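Local coordinates for designed helical repeat protein (Synthetic construct, PDB 5CWF) that has no assigned biochemical function and is a computationally designed helical repeat scaffold, made in an exploration of possible repeat protein structures, at residues A[35-40]-A[86-91]; A[61-66]-A[109-114]; A[81-86]-A[97-102]; A[114-119]-A[162-167]; A[119-124]-A[149-154]. One frame throughout, in Å; residues are numbered along the deposited sequence.

Contact 1 of 5, residues A[35-40]-A[86-91]; sequences AKEIVE and ALRENN. With CA (calcium ion), chain G.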
# COMPACT_ATOMS: atom_id res chain seq x y z
N ALA A 35 8.45 1.28 -6.48
CA ALA A 35 9.26 0.17 -6.98
C ALA A 35 10.65 0.18 -6.34
O ALA A 35 11.15 -0.86 -5.94
CB ALA A 35 9.38 0.25 -8.49
N LYS A 36 11.26 1.36 -6.22
CA LYS A 36 12.61 1.43 -5.68
C LYS A 36 12.64 1.05 -4.20
O LYS A 36 13.56 0.37 -3.73
CB LYS A 36 13.21 2.83 -5.86
CG LYS A 36 14.57 3.01 -5.19
CD LYS A 36 15.27 4.32 -5.59
CE LYS A 36 15.87 4.22 -6.98
NZ LYS A 36 17.21 3.54 -6.99
N GLU A 37 11.63 1.50 -3.46
CA GLU A 37 11.50 1.14 -2.06
C GLU A 37 11.37 -0.38 -1.86
O GLU A 37 12.00 -0.97 -0.97
CB GLU A 37 10.30 1.86 -1.46
CG GLU A 37 10.32 1.95 0.04
CD GLU A 37 11.43 2.85 0.58
OE1 GLU A 37 11.83 2.66 1.74
OE2 GLU A 37 11.89 3.75 -0.16
N ILE A 38 10.55 -1.01 -2.70
CA ILE A 38 10.35 -2.45 -2.66
C ILE A 38 11.67 -3.18 -2.91
O ILE A 38 12.01 -4.13 -2.20
CB ILE A 38 9.29 -2.89 -3.70
CG1 ILE A 38 7.91 -2.46 -3.24
CG2 ILE A 38 9.31 -4.41 -3.91
CD1 ILE A 38 6.83 -2.51 -4.34
N VAL A 39 12.41 -2.75 -3.92
CA VAL A 39 13.68 -3.41 -4.24
C VAL A 39 14.66 -3.32 -3.07
O VAL A 39 15.31 -4.31 -2.74
CB VAL A 39 14.30 -2.81 -5.53
CG1 VAL A 39 15.77 -3.15 -5.68
CG2 VAL A 39 13.50 -3.30 -6.74
N GLU A 40 14.77 -2.16 -2.43
CA GLU A 40 15.69 -2.02 -1.30
C GLU A 40 15.22 -2.85 -0.10
O GLU A 40 16.04 -3.44 0.60
CB GLU A 40 15.88 -0.56 -0.90
CG GLU A 40 17.26 0.02 -1.23
CD GLU A 40 17.45 0.37 -2.69
OE1 GLU A 40 18.25 -0.31 -3.37
OE2 GLU A 40 16.82 1.34 -3.16
N ALA A 86 7.49 2.02 6.22
CA ALA A 86 7.11 1.64 7.58
C ALA A 86 7.65 0.26 7.95
O ALA A 86 8.12 0.02 9.07
CB ALA A 86 5.60 1.66 7.72
N LEU A 87 7.58 -0.66 6.99
CA LEU A 87 8.08 -2.00 7.23
C LEU A 87 9.59 -2.03 7.34
O LEU A 87 10.15 -2.85 8.08
CB LEU A 87 7.65 -2.95 6.11
CG LEU A 87 6.43 -3.81 6.33
CD1 LEU A 87 6.27 -4.73 5.13
CD2 LEU A 87 6.50 -4.65 7.62
N ARG A 88 10.26 -1.14 6.62
CA ARG A 88 11.70 -1.12 6.72
C ARG A 88 12.12 -0.55 8.07
O ARG A 88 13.19 -0.88 8.56
CB ARG A 88 12.31 -0.31 5.58
CG ARG A 88 12.18 -0.99 4.22
CD ARG A 88 12.81 -0.14 3.14
NE ARG A 88 14.28 -0.19 3.18
CZ ARG A 88 15.06 0.64 2.50
NH1 ARG A 88 14.54 1.59 1.74
NH2 ARG A 88 16.38 0.52 2.58
N GLU A 89 11.27 0.25 8.71
CA GLU A 89 11.59 0.71 10.06
C GLU A 89 11.34 -0.40 11.09
O GLU A 89 12.08 -0.53 12.04
CB GLU A 89 10.77 1.94 10.44
CG GLU A 89 11.12 3.17 9.62
CD GLU A 89 10.21 4.33 9.92
OE1 GLU A 89 9.20 4.12 10.62
OE2 GLU A 89 10.48 5.45 9.41
N ASN A 90 10.28 -1.17 10.90
CA ASN A 90 9.95 -2.21 11.88
C ASN A 90 9.17 -3.31 11.18
O ASN A 90 8.04 -3.05 10.76
CB ASN A 90 9.14 -1.59 13.03
CG ASN A 90 8.69 -2.61 14.09
OD1 ASN A 90 8.94 -3.81 13.98
ND2 ASN A 90 8.04 -2.11 15.14
N ASN A 91 9.75 -4.51 11.04
CA ASN A 91 9.02 -5.62 10.40
C ASN A 91 8.82 -6.76 11.38
O ASN A 91 8.99 -7.93 11.04
CB ASN A 91 9.69 -6.12 9.09
CG ASN A 91 11.00 -6.91 9.30
OD1 ASN A 91 11.09 -8.10 8.97
ND2 ASN A 91 12.00 -6.24 9.79
CA CA G . 14.61 -2.52 9.31
O HOH W 1 12.55 -3.65 9.27
O HOH W 2 14.71 -1.09 11.17
O HOH W 3 15.91 -0.78 8.42

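Contact 2 of 5, residues A[61-66]-A[109-114]; sequences VLLAAK and AAKNND. With CA (calcium ion), chain L.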
# COMPACT_ATOMS: atom_id res chain seq x y z
N VAL A 61 0.17 -1.58 -7.34
CA VAL A 61 0.61 -0.39 -8.06
C VAL A 61 0.40 -0.58 -9.56
O VAL A 61 -0.10 0.30 -10.25
CB VAL A 61 2.11 -0.08 -7.75
CG1 VAL A 61 2.65 1.08 -8.61
CG2 VAL A 61 2.26 0.25 -6.30
N LEU A 62 0.75 -1.77 -10.03
CA LEU A 62 0.65 -2.11 -11.45
C LEU A 62 -0.80 -2.06 -11.93
O LEU A 62 -1.10 -1.51 -12.98
CB LEU A 62 1.26 -3.49 -11.70
CG LEU A 62 1.45 -3.89 -13.15
CD1 LEU A 62 2.58 -3.04 -13.76
CD2 LEU A 62 1.74 -5.38 -13.27
N LEU A 63 -1.71 -2.63 -11.12
CA LEU A 63 -3.11 -2.63 -11.49
C LEU A 63 -3.73 -1.24 -11.42
O LEU A 63 -4.58 -0.90 -12.25
CB LEU A 63 -3.92 -3.57 -10.58
CG LEU A 63 -3.75 -5.05 -10.81
CD1 LEU A 63 -4.53 -5.81 -9.75
CD2 LEU A 63 -4.18 -5.46 -12.21
N ALA A 64 -3.31 -0.45 -10.44
CA ALA A 64 -3.82 0.90 -10.30
C ALA A 64 -3.35 1.75 -11.47
O ALA A 64 -4.10 2.56 -12.01
CB ALA A 64 -3.39 1.52 -9.00
N ALA A 65 -2.11 1.54 -11.90
CA ALA A 65 -1.62 2.32 -13.04
C ALA A 65 -2.44 1.99 -14.28
O ALA A 65 -2.69 2.85 -15.13
CB ALA A 65 -0.16 2.05 -13.29
N LYS A 66 -2.91 0.75 -14.36
CA LYS A 66 -3.68 0.31 -15.52
C LYS A 66 -5.16 0.65 -15.41
O LYS A 66 -5.79 1.01 -16.41
CB LYS A 66 -3.50 -1.20 -15.67
CG LYS A 66 -4.25 -1.84 -16.81
CD LYS A 66 -3.79 -3.28 -17.00
CE LYS A 66 -4.94 -4.19 -17.43
NZ LYS A 66 -5.87 -4.51 -16.30
N ALA A 109 -8.71 -3.10 -4.08
CA ALA A 109 -9.28 -1.83 -4.51
C ALA A 109 -8.82 -1.49 -5.93
O ALA A 109 -9.63 -1.07 -6.78
CB ALA A 109 -8.92 -0.74 -3.54
N ALA A 110 -7.53 -1.67 -6.20
CA ALA A 110 -7.01 -1.40 -7.55
C ALA A 110 -7.61 -2.35 -8.59
O ALA A 110 -7.72 -2.01 -9.77
CB ALA A 110 -5.48 -1.52 -7.57
N LYS A 111 -7.99 -3.55 -8.15
CA LYS A 111 -8.51 -4.58 -9.05
C LYS A 111 -10.00 -4.40 -9.33
O LYS A 111 -10.50 -4.79 -10.39
CB LYS A 111 -8.25 -5.97 -8.43
CG LYS A 111 -8.63 -7.16 -9.28
CD LYS A 111 -8.33 -8.49 -8.58
CE LYS A 111 -6.84 -8.68 -8.30
NZ LYS A 111 -6.53 -10.02 -7.69
N ASN A 112 -10.69 -3.75 -8.41
CA ASN A 112 -12.14 -3.59 -8.54
C ASN A 112 -12.54 -2.44 -9.47
O ASN A 112 -13.72 -2.22 -9.70
CB ASN A 112 -12.76 -3.40 -7.15
CG ASN A 112 -12.90 -4.71 -6.39
OD1 ASN A 112 -12.74 -5.80 -6.96
ND2 ASN A 112 -13.19 -4.62 -5.10
N ASN A 113 -11.56 -1.70 -9.98
CA ASN A 113 -11.84 -0.65 -10.97
C ASN A 113 -12.78 0.50 -10.52
O ASN A 113 -13.48 1.07 -11.35
CB ASN A 113 -12.43 -1.28 -12.24
CG ASN A 113 -11.63 -0.91 -13.49
OD1 ASN A 113 -11.26 0.25 -13.69
ND2 ASN A 113 -11.46 -1.88 -14.39
N ASP A 114 -12.90 0.74 -9.21
CA ASP A 114 -13.65 1.90 -8.71
C ASP A 114 -12.73 3.02 -8.16
O ASP A 114 -12.05 2.82 -7.15
CB ASP A 114 -14.66 1.44 -7.65
CG ASP A 114 -15.58 2.56 -7.17
OD1 ASP A 114 -15.13 3.70 -6.96
OD2 ASP A 114 -16.80 2.30 -7.08
CA CA L . -10.87 2.38 -14.76
O HOH W 4 -10.43 0.90 -16.47

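Contact 3 of 5, residues A[81-86]-A[97-102]; sequences AEIVEA and KVMLAL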
# COMPACT_ATOMS: atom_id res chain seq x y z
N ALA A 81 4.48 2.89 -1.30
CA ALA A 81 5.82 3.32 -0.90
C ALA A 81 5.88 3.59 0.61
O ALA A 81 6.87 3.24 1.26
CB ALA A 81 6.25 4.55 -1.69
N GLU A 82 4.84 4.19 1.17
CA GLU A 82 4.86 4.50 2.60
C GLU A 82 4.72 3.22 3.44
O GLU A 82 5.29 3.13 4.53
CB GLU A 82 3.77 5.50 2.94
CG GLU A 82 4.00 6.89 2.30
CD GLU A 82 5.32 7.57 2.71
OE1 GLU A 82 5.59 7.70 3.92
OE2 GLU A 82 6.10 7.95 1.80
N ILE A 83 3.96 2.24 2.94
CA ILE A 83 3.86 0.93 3.60
C ILE A 83 5.23 0.28 3.67
O ILE A 83 5.63 -0.27 4.70
CB ILE A 83 2.86 0.01 2.85
CG1 ILE A 83 1.43 0.45 3.10
CG2 ILE A 83 3.00 -1.43 3.29
CD1 ILE A 83 0.41 -0.22 2.17
N VAL A 84 5.97 0.33 2.56
CA VAL A 84 7.30 -0.26 2.54
C VAL A 84 8.23 0.50 3.48
O VAL A 84 9.00 -0.13 4.20
CB VAL A 84 7.91 -0.31 1.11
CG1 VAL A 84 9.27 -1.04 1.15
CG2 VAL A 84 7.00 -1.08 0.18
N GLU A 85 8.17 1.83 3.47
CA GLU A 85 9.00 2.62 4.40
C GLU A 85 8.75 2.22 5.87
O GLU A 85 9.70 2.12 6.67
CB GLU A 85 8.76 4.12 4.21
CG GLU A 85 9.42 4.68 2.95
CD GLU A 85 9.24 6.18 2.79
OE1 GLU A 85 8.66 6.83 3.69
OE2 GLU A 85 9.71 6.73 1.77
N ALA A 86 7.49 2.02 6.22
CA ALA A 86 7.11 1.64 7.58
C ALA A 86 7.65 0.26 7.95
O ALA A 86 8.12 0.02 9.07
CB ALA A 86 5.60 1.66 7.72
N LYS A 97 1.80 -8.27 9.73
CA LYS A 97 0.38 -8.61 9.60
C LYS A 97 -0.45 -7.39 9.21
O LYS A 97 -1.35 -7.50 8.39
CB LYS A 97 -0.16 -9.22 10.89
CG LYS A 97 0.34 -10.65 11.10
CD LYS A 97 -0.39 -11.38 12.23
CE LYS A 97 -0.21 -10.72 13.57
NZ LYS A 97 -0.23 -11.75 14.67
N VAL A 98 -0.17 -6.25 9.83
CA VAL A 98 -0.87 -5.03 9.49
C VAL A 98 -0.66 -4.70 8.02
O VAL A 98 -1.59 -4.42 7.27
CB VAL A 98 -0.39 -3.84 10.34
CG1 VAL A 98 -0.94 -2.51 9.82
CG2 VAL A 98 -0.72 -4.04 11.82
N MET A 99 0.60 -4.74 7.61
CA MET A 99 0.95 -4.31 6.28
C MET A 99 0.46 -5.31 5.24
O MET A 99 0.12 -4.91 4.12
CB MET A 99 2.47 -4.11 6.17
CG MET A 99 2.98 -2.99 7.08
SD MET A 99 2.00 -1.48 7.10
CE MET A 99 2.61 -0.77 8.63
N LEU A 100 0.40 -6.60 5.58
CA LEU A 100 -0.13 -7.56 4.61
C LEU A 100 -1.61 -7.29 4.36
O LEU A 100 -2.09 -7.32 3.24
CB LEU A 100 0.10 -9.00 5.06
CG LEU A 100 -0.39 -10.06 4.07
CD1 LEU A 100 0.34 -9.90 2.75
CD2 LEU A 100 -0.20 -11.48 4.61
N ALA A 101 -2.34 -6.99 5.43
CA ALA A 101 -3.76 -6.67 5.31
C ALA A 101 -3.96 -5.42 4.47
O ALA A 101 -4.84 -5.38 3.60
CB ALA A 101 -4.39 -6.49 6.70
N LEU A 102 -3.13 -4.39 4.67
CA LEU A 102 -3.26 -3.18 3.89
C LEU A 102 -2.88 -3.41 2.43
O LEU A 102 -3.55 -2.92 1.55
CB LEU A 102 -2.42 -2.05 4.48
CG LEU A 102 -2.85 -1.60 5.88
CD1 LEU A 102 -1.91 -0.51 6.38
CD2 LEU A 102 -4.28 -1.10 5.89

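Contact 4 of 5, residues A[114-119]-A[162-167]; sequences DDEVAR and TAREIA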
# COMPACT_ATOMS: atom_id res chain seq x y z
N ASP A 114 -12.90 0.74 -9.21
CA ASP A 114 -13.65 1.90 -8.71
C ASP A 114 -12.73 3.02 -8.16
O ASP A 114 -12.05 2.82 -7.15
CB ASP A 114 -14.66 1.44 -7.65
CG ASP A 114 -15.58 2.56 -7.17
OD1 ASP A 114 -15.13 3.70 -6.96
OD2 ASP A 114 -16.80 2.30 -7.08
N ASP A 115 -12.67 4.18 -8.83
CA ASP A 115 -11.73 5.23 -8.43
C ASP A 115 -11.96 5.80 -7.03
O ASP A 115 -11.00 6.16 -6.35
CB ASP A 115 -11.75 6.42 -9.41
CG ASP A 115 -11.03 6.14 -10.71
OD1 ASP A 115 -10.11 5.30 -10.74
OD2 ASP A 115 -11.35 6.81 -11.71
N GLU A 116 -13.22 5.92 -6.61
CA GLU A 116 -13.52 6.52 -5.31
C GLU A 116 -13.12 5.56 -4.20
O GLU A 116 -12.55 5.96 -3.19
CB GLU A 116 -15.01 6.91 -5.22
CG GLU A 116 -15.46 7.54 -3.88
CD GLU A 116 -15.33 9.06 -3.87
OE1 GLU A 116 -14.32 9.58 -4.39
OE2 GLU A 116 -16.26 9.74 -3.35
N VAL A 117 -13.42 4.28 -4.39
CA VAL A 117 -13.03 3.28 -3.40
C VAL A 117 -11.51 3.15 -3.34
O VAL A 117 -10.92 3.10 -2.26
CB VAL A 117 -13.69 1.92 -3.72
CG1 VAL A 117 -13.09 0.80 -2.87
CG2 VAL A 117 -15.19 2.03 -3.51
N ALA A 118 -10.86 3.14 -4.50
CA ALA A 118 -9.41 3.00 -4.53
C ALA A 118 -8.77 4.15 -3.78
O ALA A 118 -7.84 3.96 -2.99
CB ALA A 118 -8.92 2.93 -5.95
N ARG A 119 -9.28 5.36 -4.00
CA ARG A 119 -8.73 6.53 -3.32
C ARG A 119 -8.92 6.46 -1.81
O ARG A 119 -8.01 6.80 -1.05
CB ARG A 119 -9.39 7.80 -3.85
CG ARG A 119 -9.13 9.03 -2.98
CD ARG A 119 -9.59 10.33 -3.66
NE ARG A 119 -8.75 10.69 -4.81
CZ ARG A 119 -8.96 11.76 -5.57
NH1 ARG A 119 -9.96 12.59 -5.32
NH2 ARG A 119 -8.15 12.00 -6.60
N THR A 162 -17.21 3.53 4.46
CA THR A 162 -16.58 2.86 5.59
C THR A 162 -15.06 3.07 5.58
O THR A 162 -14.45 3.26 6.62
CB THR A 162 -16.94 1.35 5.59
OG1 THR A 162 -18.35 1.22 5.75
CG2 THR A 162 -16.25 0.61 6.72
N ALA A 163 -14.46 3.08 4.39
CA ALA A 163 -13.02 3.36 4.32
C ALA A 163 -12.70 4.73 4.94
O ALA A 163 -11.76 4.86 5.74
CB ALA A 163 -12.55 3.30 2.88
N ARG A 164 -13.50 5.74 4.63
CA ARG A 164 -13.26 7.08 5.17
C ARG A 164 -13.40 7.10 6.69
O ARG A 164 -12.65 7.78 7.37
CB ARG A 164 -14.20 8.11 4.53
CG ARG A 164 -13.77 8.50 3.11
CD ARG A 164 -14.56 9.71 2.56
NE ARG A 164 -15.96 9.42 2.31
CZ ARG A 164 -16.48 9.03 1.15
NH1 ARG A 164 -15.75 8.91 0.05
NH2 ARG A 164 -17.77 8.78 1.09
N GLU A 165 -14.37 6.35 7.22
CA GLU A 165 -14.53 6.28 8.67
C GLU A 165 -13.33 5.64 9.35
O GLU A 165 -12.90 6.08 10.42
CB GLU A 165 -15.80 5.50 9.03
CG GLU A 165 -15.99 5.32 10.53
CD GLU A 165 -15.97 6.65 11.27
OE1 GLU A 165 -16.57 7.63 10.78
OE2 GLU A 165 -15.34 6.72 12.35
N ILE A 166 -12.78 4.60 8.74
CA ILE A 166 -11.61 3.94 9.33
C ILE A 166 -10.43 4.92 9.31
O ILE A 166 -9.66 4.97 10.26
CB ILE A 166 -11.23 2.65 8.59
CG1 ILE A 166 -12.32 1.59 8.75
CG2 ILE A 166 -9.92 2.08 9.11
CD1 ILE A 166 -12.28 0.51 7.68
N ALA A 167 -10.30 5.71 8.26
CA ALA A 167 -9.20 6.69 8.19
C ALA A 167 -9.29 7.71 9.31
O ALA A 167 -8.26 8.07 9.91
CB ALA A 167 -9.20 7.40 6.83

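Contact 5 of 5, residues A[119-124]-A[149-154]; sequences REIARA and KRVLDA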
# COMPACT_ATOMS: atom_id res chain seq x y z
N ARG A 119 -9.28 5.36 -4.00
CA ARG A 119 -8.73 6.53 -3.32
C ARG A 119 -8.92 6.46 -1.81
O ARG A 119 -8.01 6.80 -1.05
CB ARG A 119 -9.39 7.80 -3.85
CG ARG A 119 -9.13 9.03 -2.98
CD ARG A 119 -9.59 10.33 -3.66
NE ARG A 119 -8.75 10.69 -4.81
CZ ARG A 119 -8.96 11.76 -5.57
NH1 ARG A 119 -9.96 12.59 -5.32
NH2 ARG A 119 -8.15 12.00 -6.60
N GLU A 120 -10.09 6.04 -1.35
CA GLU A 120 -10.37 6.04 0.08
C GLU A 120 -9.65 4.88 0.80
O GLU A 120 -9.27 5.02 1.95
CB GLU A 120 -11.86 5.97 0.37
CG GLU A 120 -12.69 7.18 -0.11
CD GLU A 120 -12.13 8.56 0.29
OE1 GLU A 120 -11.42 8.67 1.29
OE2 GLU A 120 -12.51 9.55 -0.36
N ILE A 121 -9.51 3.73 0.14
CA ILE A 121 -8.77 2.61 0.73
C ILE A 121 -7.29 3.01 0.88
O ILE A 121 -6.70 2.82 1.94
CB ILE A 121 -8.93 1.31 -0.12
CG1 ILE A 121 -10.40 0.83 -0.07
CG2 ILE A 121 -7.99 0.21 0.34
CD1 ILE A 121 -10.86 0.33 1.30
N ALA A 122 -6.72 3.63 -0.15
CA ALA A 122 -5.33 4.06 -0.09
C ALA A 122 -5.15 5.06 1.05
O ALA A 122 -4.16 5.02 1.76
CB ALA A 122 -4.91 4.67 -1.40
N ARG A 123 -6.11 5.96 1.23
CA ARG A 123 -5.98 6.98 2.28
C ARG A 123 -6.09 6.39 3.69
O ARG A 123 -5.42 6.84 4.63
CB ARG A 123 -7.03 8.05 2.07
CG ARG A 123 -6.62 8.98 0.97
CD ARG A 123 -7.71 9.94 0.57
NE ARG A 123 -7.16 10.93 -0.35
CZ ARG A 123 -7.78 12.05 -0.69
NH1 ARG A 123 -8.97 12.33 -0.17
NH2 ARG A 123 -7.20 12.90 -1.53
N ALA A 124 -6.96 5.41 3.86
CA ALA A 124 -7.11 4.73 5.13
C ALA A 124 -5.81 3.98 5.49
O ALA A 124 -5.31 4.07 6.61
CB ALA A 124 -8.30 3.78 5.08
N LYS A 149 -7.68 -4.80 9.13
CA LYS A 149 -8.60 -5.88 8.78
C LYS A 149 -9.91 -5.28 8.28
O LYS A 149 -10.55 -5.81 7.36
CB LYS A 149 -8.88 -6.78 9.99
CG LYS A 149 -7.74 -7.68 10.45
CD LYS A 149 -7.00 -8.36 9.32
CE LYS A 149 -6.03 -9.40 9.88
NZ LYS A 149 -4.89 -9.69 8.96
N ARG A 150 -10.33 -4.18 8.89
CA ARG A 150 -11.57 -3.52 8.47
C ARG A 150 -11.43 -2.81 7.12
O ARG A 150 -12.37 -2.78 6.34
CB ARG A 150 -12.02 -2.53 9.54
CG ARG A 150 -12.49 -3.24 10.79
CD ARG A 150 -12.83 -2.28 11.92
NE ARG A 150 -13.82 -1.28 11.51
CZ ARG A 150 -13.91 -0.07 12.04
NH1 ARG A 150 -13.11 0.30 13.03
NH2 ARG A 150 -14.84 0.78 11.61
N VAL A 151 -10.24 -2.30 6.83
CA VAL A 151 -9.97 -1.68 5.53
C VAL A 151 -10.07 -2.73 4.43
O VAL A 151 -10.70 -2.51 3.39
CB VAL A 151 -8.56 -1.04 5.50
CG1 VAL A 151 -8.23 -0.52 4.09
CG2 VAL A 151 -8.48 0.11 6.49
N LEU A 152 -9.50 -3.90 4.69
CA LEU A 152 -9.58 -5.01 3.74
C LEU A 152 -11.03 -5.42 3.51
O LEU A 152 -11.44 -5.64 2.36
CB LEU A 152 -8.71 -6.19 4.24
CG LEU A 152 -8.72 -7.49 3.43
CD1 LEU A 152 -8.40 -7.21 1.95
CD2 LEU A 152 -7.72 -8.47 4.00
N ASP A 153 -11.83 -5.48 4.57
CA ASP A 153 -13.25 -5.85 4.43
C ASP A 153 -13.98 -4.78 3.61
O ASP A 153 -14.82 -5.10 2.74
CB ASP A 153 -13.91 -6.03 5.81
CG ASP A 153 -13.48 -7.32 6.51
OD1 ASP A 153 -13.06 -8.28 5.82
OD2 ASP A 153 -13.57 -7.39 7.77
N ALA A 154 -13.63 -3.51 3.85
CA ALA A 154 -14.23 -2.40 3.11
C ALA A 154 -13.90 -2.47 1.63
O ALA A 154 -14.72 -2.10 0.80
CB ALA A 154 -13.77 -1.05 3.67

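Contact 1 of 5, residues A[35-40]-A[86-91]
Glu40 and Arg88 mark the nearest backbone approach, their CA atoms 9.0 Å apart, where segment 35-40 of helix 25-44 faces the last turn of helix 70-89; both run in much the same sense. Side chains span the distance. Glu37 and Glu40 are each modelled in two conformers, and what follows holds for the one given. Arg88 sends its NH1 to Glu37 OE1 at 2.9 Å, a salt bridge with a hydrogen bond bent to 155°. The acceptor lies close to the guanidinium plane, at its edge, but the donor reaches OE1 from well above the carboxylate plane. A bend in the Arg88 chain at chi3 (75°) swings the head around to Glu37. Glu40 lays its CB over one guanidinium face, off toward the rim, while its OE1 turns to Arg43. Glu44 OE1 takes Arg88 NE, giving the guanidinium a second anionic partner. With an alanine at Arg88, Glu37 and Glu44 would probably lose this cationic mate and the CB of Glu40 its cover. The backbone of Arg88 has separate work: its O binds a calcium ion at 2.3 Å, and a calcium-bound water donates to Leu87 O and accepts from Asn91 ND2 at 2.7 Å. Around this surface bridge, Val39 meets helix 3-21, and Leu87 rests on helix 48-67 and touches Met99 of helix 93-111.

Contact 2 of 5, residues A[61-66]-A[109-114]
No flat group lies in the interface where Leu63 and Ala64 meet Ala110, so there is no ring or amide face to cover; the nearby amide of Asn113 instead turns its OD1 to a calcium ion at 2.4 Å. A water completes part of that shell at 2.3 Å from the metal, and Asn67 O supplies another ligand. The interface proper is aliphatic. Ala110 points its CB at segment 61-66, where it sits 4.0 Å from Leu63 CB and the same distance from Ala64 CB, with Ala64 N still nearer at 3.8 Å. Methyl groups this small let the backbones come close: Ala64 and Ala110 have CA atoms only 4.8 Å apart. This is the small-residue contact of two helices, 48-67 and 93-111, that run in a similar sense in a helical repeat fold, with helix 70-89 between them in sequence; its Ile76 touches both alanines. Toward the outside, Leu63 crosses Lys111. Lys111 CB meets Leu63 CD1 from its place on the backbone, and the bend of the chain at chi3 (-63°) brings CE back to the same methyl, each at 4.0 Å. Asn67 ND2 donates to Ala110 O, tying the end of helix 93-111 to that of helix 48-67.

Contact 3 of 5, residues A[81-86]-A[97-102]
No hydrogen bond crosses between Ile83 and Met99; the closest polar bond within the two segments is Glu85 N to Ala81 O, 2.9 Å, in the turn that presents Ile83 and Ala86 to Met99. Next along, Ala86 N reaches Glu82 O at 3.0 Å. What joins the two segments is apolar and buried. Ile83 and Met99 have the nearest CA atoms, 6.6 Å apart, and their side chains run alongside, pointing opposite ways. The CG2 branch of Ile83 does the touching here: it lies against the thioether, 3.9 Å from Met99 SD, with Met99 CB and CG close behind. Met99 bends at chi2 (-45°), and this fold in the chain carries CE around to the CB of Ala86 at 4.0 Å. The other branch of Ile83 goes elsewhere, its CD1 meeting Leu102 CB at 4.1 Å one turn further along helix 93-111. Ile83 is thus split between two neighbours, and Met99 reaches along helix 70-89 from Ile83 to Ala86.

Val129 of helix 115-134 covers Ile83 and Ala86, while Leu57 of helix 48-67 meets Ile83. On the outer side Glu82 and Glu85, residues of a calcium site, form salt bridges with Arg33 and Arg133, which probably offset their mutual repulsion. Helices 70-89 and 93-111 are consecutive, and their local axes stand 10.6 Å apart at 168°: an antiparallel alpha-alpha hairpin with a short turn, as expected of a helical repeat.

Contact 4 of 5, residues A[114-119]-A[162-167]
Glu116 and Arg164 join the first turn of helix 115-134 to helix 160-176 in this helical repeat protein, just beyond a classic N-cap at Asp114. The interaction across the segments is purely ionic. Glu116 OE2 stands 3.5 Å from Arg164 NH1, a salt bridge that does not amount to a hydrogen bond. The two chains cross at about a right angle, and the carboxylate and guanidinium planes are turned 71° apart, so no paired, two-pronged grip develops; the oxygen comes in obliquely. Glu116 gets there by leaving with CG anti to the backbone N and then turning sharply at chi2 (90°). Arg164 bends at chi3 to meet it. The same NH1 also has long, weak ion pairs with Glu120 and Asp160, which suggests a cation shared loosely among several acids. Asp160 belongs to a calcium site, and the side chain of Arg164 lies about 6 Å from a calcium ion.

Apolar contact is made beside the pair of segments: Ala163 rests on Ile121, and Ala167 on Ala124, both of helix 115-134. Only a small area is buried between the segments themselves, as suits a contact at the surface.

The side-chain hydrogen bonds within these segments belong to the cap. Asn158 ND2 donates to Asp114 OD2, while OD1 faces the helix start, where its negative charge would be expected to suit the N-H groups of the first helical turn. Two of these reach OD1: Glu116 N weakly at 2.9 Å, and Val117 N at 3.1 Å, nearly straight at 171° and arriving from above the carboxylate plane.

Contact 5 of 5, residues A[119-124]-A[149-154]
Ile121 overlaps Val151 along two branches, the two side chains lying flank to flank and heading in contrary senses. Its CG2 comes to 3.8 Å from Val151 CG1, and its CD1 sits nearly as close to the same methyl, at 3.9 Å. The isoleucine is folded: with CG1 beside the backbone N, a chi2 of -67° turns CD1 back toward helix 138-156, although the bond from CA to CB does not aim there. That turn also brings CD1 to 3.5 Å from Val151 O, so the methyl rides over the backbone as well as the side chain, and leaves it 4.0 Å from the CB of Ala154.

Val151 uses both its methyls. CG1 lies anti to the backbone N and takes Ile121, while CG2 is directed at Ala124 and stops 3.9 Å from its CB. Small alanines thus follow the larger residues by one turn on each helix, Ala124 after Ile121 and Ala154 after Val151, and each large side chain touches the other helix's alanine. The segments belong to helices 115-134 and 138-156, consecutive in the chain and antiparallel, their local axes 10.2 Å apart at 174°, another alpha-alpha hairpin of the repeat array.

Ala105 of helix 93-111 touches both Ile121 and Val151, and from helix 160-176 Ile166 touches Val151. All four residues in the contact are buried, and no hydrogen bond or ion pair links the two segments; the hold is hydrophobic and depends on how well the aliphatic shapes fit.

Contacts 3 and 5 each join consecutive helices, 70-89 with 93-111 and 115-134 with 138-156, and their centres are 12 Å apart in the interior. Contacts 1, 2 and 4 instead join every second helix: 25-44 to 70-89, 48-67 to 93-111, and 115-134 to 160-176. Contacts 1 and 3 share helix 70-89 and Ala86, while contacts 4 and 5 share helix 115-134, their centres 6 Å apart. In sequence, contacts 1 and 2 interleave, contact 3 falls within the span of contact 2, and contact 5 within that of contact 4. Contacts 1 and 4 stand 24 Å apart, so links to the next helix but one recur on both sides of the chain's centre.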